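Local coordinates for protein LacI family sugar-binding transcriptional regulator (Enterococcus faecalis V583, PDB 4RK0) that binds ribose between the two lobes of its sugar-binding region and probably acts as a DNA-binding transcriptional repressor of the LacI family, at residues T107-H119 and N139-Y151. Residues are numbered along the deposited sequence; the frame is centred on the assembly and turned at random.
Sequences TDDYRGGQLAAKH and NIQQRLKGFCSVY. With RIB (alpha-D-ribofuranose), chain E.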
# COMPACT_ATOMS: atom_id res chain seq x y z
N THR A 107 -15.56 -4.59 -12.36
CA THR A 107 -14.83 -4.06 -13.47
C THR A 107 -14.78 -5.16 -14.50
O THR A 107 -15.06 -6.34 -14.20
CB THR A 107 -13.43 -3.55 -13.10
OG1 THR A 107 -12.61 -4.66 -12.75
CG2 THR A 107 -13.49 -2.60 -11.94
N ASP A 108 -14.43 -4.80 -15.73
CA ASP A 108 -14.61 -5.73 -16.82
C ASP A 108 -13.45 -6.70 -17.00
O ASP A 108 -12.68 -6.58 -17.94
CB ASP A 108 -14.88 -4.97 -18.11
CG ASP A 108 -15.53 -5.85 -19.18
OD1 ASP A 108 -15.44 -7.12 -19.12
OD2 ASP A 108 -16.13 -5.27 -20.09
N ASP A 109 -13.37 -7.69 -16.12
CA ASP A 109 -12.25 -8.64 -16.08
C ASP A 109 -12.12 -9.43 -17.36
O ASP A 109 -11.02 -9.70 -17.85
CB ASP A 109 -12.42 -9.59 -14.88
CG ASP A 109 -12.34 -8.86 -13.56
OD1 ASP A 109 -11.23 -8.44 -13.16
OD2 ASP A 109 -13.38 -8.68 -12.94
N TYR A 110 -13.27 -9.83 -17.90
CA TYR A 110 -13.28 -10.58 -19.12
C TYR A 110 -12.67 -9.82 -20.28
O TYR A 110 -11.85 -10.35 -21.02
CB TYR A 110 -14.74 -10.94 -19.45
CG TYR A 110 -14.89 -11.91 -20.61
CD1 TYR A 110 -14.83 -13.29 -20.39
CD2 TYR A 110 -15.15 -11.47 -21.89
CE1 TYR A 110 -15.02 -14.20 -21.44
CE2 TYR A 110 -15.32 -12.36 -22.94
CZ TYR A 110 -15.25 -13.72 -22.71
OH TYR A 110 -15.42 -14.61 -23.75
N ARG A 111 -13.09 -8.58 -20.45
CA ARG A 111 -12.53 -7.77 -21.53
C ARG A 111 -11.03 -7.48 -21.27
O ARG A 111 -10.25 -7.47 -22.19
CB ARG A 111 -13.32 -6.47 -21.68
CG ARG A 111 -12.85 -5.47 -22.73
CD ARG A 111 -12.80 -6.06 -24.14
NE ARG A 111 -12.22 -5.13 -25.11
CZ ARG A 111 -11.85 -5.45 -26.35
NH1 ARG A 111 -11.32 -4.52 -27.14
NH2 ARG A 111 -11.99 -6.69 -26.81
N GLY A 112 -10.65 -7.28 -20.02
CA GLY A 112 -9.21 -7.07 -19.71
C GLY A 112 -8.36 -8.26 -20.17
O GLY A 112 -7.27 -8.09 -20.70
N GLY A 113 -8.87 -9.47 -19.96
CA GLY A 113 -8.15 -10.64 -20.39
C GLY A 113 -8.03 -10.71 -21.89
O GLY A 113 -6.98 -11.09 -22.42
N GLN A 114 -9.11 -10.32 -22.59
CA GLN A 114 -9.09 -10.20 -24.05
C GLN A 114 -8.03 -9.20 -24.54
O GLN A 114 -7.32 -9.47 -25.47
CB GLN A 114 -10.46 -9.77 -24.55
CG GLN A 114 -11.49 -10.86 -24.47
CD GLN A 114 -12.77 -10.50 -25.20
OE1 GLN A 114 -13.12 -9.33 -25.33
NE2 GLN A 114 -13.48 -11.50 -25.69
N LEU A 115 -7.92 -8.05 -23.88
CA LEU A 115 -6.96 -7.03 -24.31
C LEU A 115 -5.53 -7.50 -24.12
O LEU A 115 -4.68 -7.21 -24.95
CB LEU A 115 -7.15 -5.77 -23.49
CG LEU A 115 -8.39 -4.96 -23.82
CD1 LEU A 115 -8.58 -3.82 -22.82
CD2 LEU A 115 -8.34 -4.44 -25.24
N ALA A 116 -5.31 -8.24 -23.04
CA ALA A 116 -3.98 -8.78 -22.72
C ALA A 116 -3.59 -9.79 -23.79
O ALA A 116 -2.50 -9.72 -24.36
CB ALA A 116 -3.99 -9.39 -21.30
N ALA A 117 -4.49 -10.71 -24.08
CA ALA A 117 -4.31 -11.64 -25.19
C ALA A 117 -4.04 -10.94 -26.53
O ALA A 117 -3.18 -11.39 -27.26
CB ALA A 117 -5.52 -12.53 -25.32
N LYS A 118 -4.76 -9.86 -26.83
CA LYS A 118 -4.67 -9.19 -28.11
C LYS A 118 -3.32 -8.56 -28.20
O LYS A 118 -2.70 -8.56 -29.24
CB LYS A 118 -5.70 -8.07 -28.28
CG LYS A 118 -7.10 -8.51 -28.73
CD LYS A 118 -7.92 -7.27 -29.09
CE LYS A 118 -9.41 -7.56 -29.13
NZ LYS A 118 -9.73 -8.66 -30.08
N HIS A 119 -2.87 -8.00 -27.09
CA HIS A 119 -1.57 -7.40 -27.09
C HIS A 119 -0.45 -8.40 -27.38
O HIS A 119 0.43 -8.11 -28.20
CB HIS A 119 -1.33 -6.73 -25.76
CG HIS A 119 -0.01 -6.06 -25.71
ND1 HIS A 119 0.28 -4.96 -26.48
CD2 HIS A 119 1.13 -6.39 -25.06
CE1 HIS A 119 1.53 -4.60 -26.26
NE2 HIS A 119 2.07 -5.47 -25.43
N ASN A 139 -13.79 -13.06 -10.32
CA ASN A 139 -13.33 -11.93 -11.09
C ASN A 139 -11.98 -12.21 -11.74
O ASN A 139 -11.77 -11.91 -12.90
CB ASN A 139 -13.33 -10.65 -10.22
CG ASN A 139 -12.30 -10.68 -9.08
OD1 ASN A 139 -12.13 -11.68 -8.35
ND2 ASN A 139 -11.65 -9.54 -8.87
N ILE A 140 -11.11 -12.88 -11.00
CA ILE A 140 -9.79 -13.20 -11.52
C ILE A 140 -9.87 -14.30 -12.56
O ILE A 140 -9.26 -14.17 -13.62
CB ILE A 140 -8.82 -13.55 -10.38
CG1 ILE A 140 -8.56 -12.26 -9.59
CG2 ILE A 140 -7.55 -14.13 -10.96
CD1 ILE A 140 -7.92 -12.46 -8.23
N GLN A 141 -10.71 -15.31 -12.30
CA GLN A 141 -10.92 -16.39 -13.23
C GLN A 141 -11.42 -15.83 -14.55
O GLN A 141 -10.98 -16.26 -15.60
CB GLN A 141 -11.93 -17.43 -12.68
CG GLN A 141 -11.88 -18.75 -13.46
CD GLN A 141 -10.59 -19.54 -13.24
OE1 GLN A 141 -9.96 -20.03 -14.19
NE2 GLN A 141 -10.20 -19.67 -11.99
N GLN A 142 -12.32 -14.86 -14.50
CA GLN A 142 -12.77 -14.20 -15.74
C GLN A 142 -11.65 -13.62 -16.61
O GLN A 142 -11.81 -13.51 -17.83
CB GLN A 142 -13.79 -13.12 -15.42
CG GLN A 142 -15.11 -13.65 -14.87
CD GLN A 142 -15.91 -14.42 -15.91
OE1 GLN A 142 -15.99 -15.65 -15.87
NE2 GLN A 142 -16.51 -13.70 -16.84
N ARG A 143 -10.53 -13.21 -16.03
CA ARG A 143 -9.44 -12.71 -16.85
C ARG A 143 -8.83 -13.81 -17.69
O ARG A 143 -8.49 -13.63 -18.86
CB ARG A 143 -8.36 -12.09 -15.97
CG ARG A 143 -8.80 -10.84 -15.23
CD ARG A 143 -7.82 -10.41 -14.14
NE ARG A 143 -8.49 -9.51 -13.21
CZ ARG A 143 -7.99 -9.08 -12.07
NH1 ARG A 143 -6.72 -9.37 -11.73
NH2 ARG A 143 -8.73 -8.30 -11.29
N LEU A 144 -8.65 -14.98 -17.08
CA LEU A 144 -8.20 -16.12 -17.85
C LEU A 144 -9.22 -16.47 -18.94
O LEU A 144 -8.86 -16.74 -20.12
CB LEU A 144 -8.00 -17.34 -16.94
CG LEU A 144 -7.67 -18.61 -17.72
CD1 LEU A 144 -6.34 -18.50 -18.46
CD2 LEU A 144 -7.64 -19.80 -16.77
N LYS A 145 -10.49 -16.52 -18.52
CA LYS A 145 -11.60 -16.85 -19.47
C LYS A 145 -11.61 -15.88 -20.65
O LYS A 145 -11.68 -16.29 -21.81
CB LYS A 145 -12.94 -16.82 -18.75
CG LYS A 145 -14.09 -17.49 -19.51
CD LYS A 145 -14.96 -18.34 -18.58
CE LYS A 145 -16.37 -18.50 -19.12
NZ LYS A 145 -17.16 -17.26 -18.94
N GLY A 146 -11.48 -14.59 -20.38
CA GLY A 146 -11.42 -13.62 -21.48
C GLY A 146 -10.18 -13.80 -22.32
O GLY A 146 -10.22 -13.72 -23.56
N PHE A 147 -9.05 -14.07 -21.66
CA PHE A 147 -7.81 -14.34 -22.37
C PHE A 147 -7.98 -15.51 -23.37
O PHE A 147 -7.63 -15.39 -24.55
CB PHE A 147 -6.71 -14.62 -21.37
CG PHE A 147 -5.35 -14.72 -21.95
CD1 PHE A 147 -4.88 -15.92 -22.46
CD2 PHE A 147 -4.52 -13.59 -22.01
CE1 PHE A 147 -3.62 -16.01 -23.02
CE2 PHE A 147 -3.25 -13.68 -22.55
CZ PHE A 147 -2.80 -14.89 -23.06
N CYS A 148 -8.56 -16.61 -22.90
CA CYS A 148 -8.70 -17.80 -23.77
C CYS A 148 -9.86 -17.66 -24.77
O CYS A 148 -9.94 -18.40 -25.73
CB CYS A 148 -8.85 -19.06 -22.92
SG CYS A 148 -7.38 -19.30 -21.87
N SER A 149 -10.72 -16.67 -24.57
CA SER A 149 -11.81 -16.42 -25.54
C SER A 149 -11.29 -15.97 -26.92
O SER A 149 -11.99 -16.16 -27.93
CB SER A 149 -12.81 -15.41 -24.99
OG SER A 149 -12.32 -14.08 -25.07
N VAL A 150 -10.09 -15.39 -26.96
CA VAL A 150 -9.52 -14.84 -28.20
C VAL A 150 -8.14 -15.38 -28.56
O VAL A 150 -7.76 -15.28 -29.73
CB VAL A 150 -9.41 -13.31 -28.17
CG1 VAL A 150 -10.79 -12.70 -28.03
CG2 VAL A 150 -8.47 -12.84 -27.06
N TYR A 151 -7.43 -15.95 -27.60
CA TYR A 151 -6.09 -16.49 -27.87
C TYR A 151 -6.17 -17.97 -28.23
O TYR A 151 -6.64 -18.77 -27.42
CB TYR A 151 -5.19 -16.30 -26.66
CG TYR A 151 -3.72 -16.45 -26.97
CD1 TYR A 151 -2.97 -15.37 -27.44
CD2 TYR A 151 -3.07 -17.64 -26.79
CE1 TYR A 151 -1.62 -15.50 -27.72
CE2 TYR A 151 -1.72 -17.78 -27.06
CZ TYR A 151 -1.01 -16.71 -27.54
OH TYR A 151 0.33 -16.89 -27.81
O5 RIB E . -4.27 -6.85 -7.64
C5 RIB E . -5.15 -7.37 -6.65
C4 RIB E . -6.13 -8.17 -7.39
O4 RIB E . -7.05 -8.91 -6.55
C3 RIB E . -6.73 -7.02 -8.18
O3 RIB E . -6.44 -7.38 -9.53
C2 RIB E . -8.18 -7.06 -7.68
O2 RIB E . -9.10 -7.01 -8.75
C1 RIB E . -8.32 -8.27 -6.74
O1 RIB E . -9.41 -9.11 -7.09
O HOH W 1 -12.09 -7.30 -10.77
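Helices 109-119 and 139-150 pack closely through facing glycines, Gly-113 and Gly-146, in the lobe built on the four-stranded parallel sheet; the N-terminal end of 139-150 lines the ribose site, with Asp-109 of the other helix just behind it. The axes approach to 6.4 Å and cross at -46°. With no side chain on either glycine, backbone meets backbone: Gly-146 CA lies 3.3 Å from Tyr-110 O and Gly-113 CA 3.4 Å from Arg-143 O, in CA-H...O contacts. Tyr-110, its CG anti to the backbone N (chi1 -171°), lays its ring over Gly-146 CA in a CH-pi contact and enters as a knob among Gln-142, Lys-145, Gly-146 and Ser-149. Beyond it Gln-114 NE2 donates an almost straight bond to Ser-149 OG (2.9 Å), whose hydroxyl in turn donates to Gly-146 O. Ala-117 CB rests on one face of the Phe-147 ring and presses against Val-150 CG2 at a tight 3.4 Å; Phe-147 also packs on strand 127-132.

At the sugar end, Arg-143 grips Asp-109 side-on, NE (2.9 Å) and NH2 (3.1 Å) both donating to OD1, with the carboxylate turned 28° from the guanidinium plane. This salt bridge makes Asp-109 a second-shell residue and, with the bond from Arg-143 NH1 to Ile-185 O, fixes the guanidinium's rotation as NH1 and NH2 share ribose O3 and NH2 also donates to O2. Asn-139 ND2 bonds ribose O1 and a water lodged beside the Asp-109 carboxylate. Asp-94, Asn-186 and Asp-214 help complete this interlobe sugar site, characteristic of the periplasmic-binding-protein-like fold of LacI-family regulators.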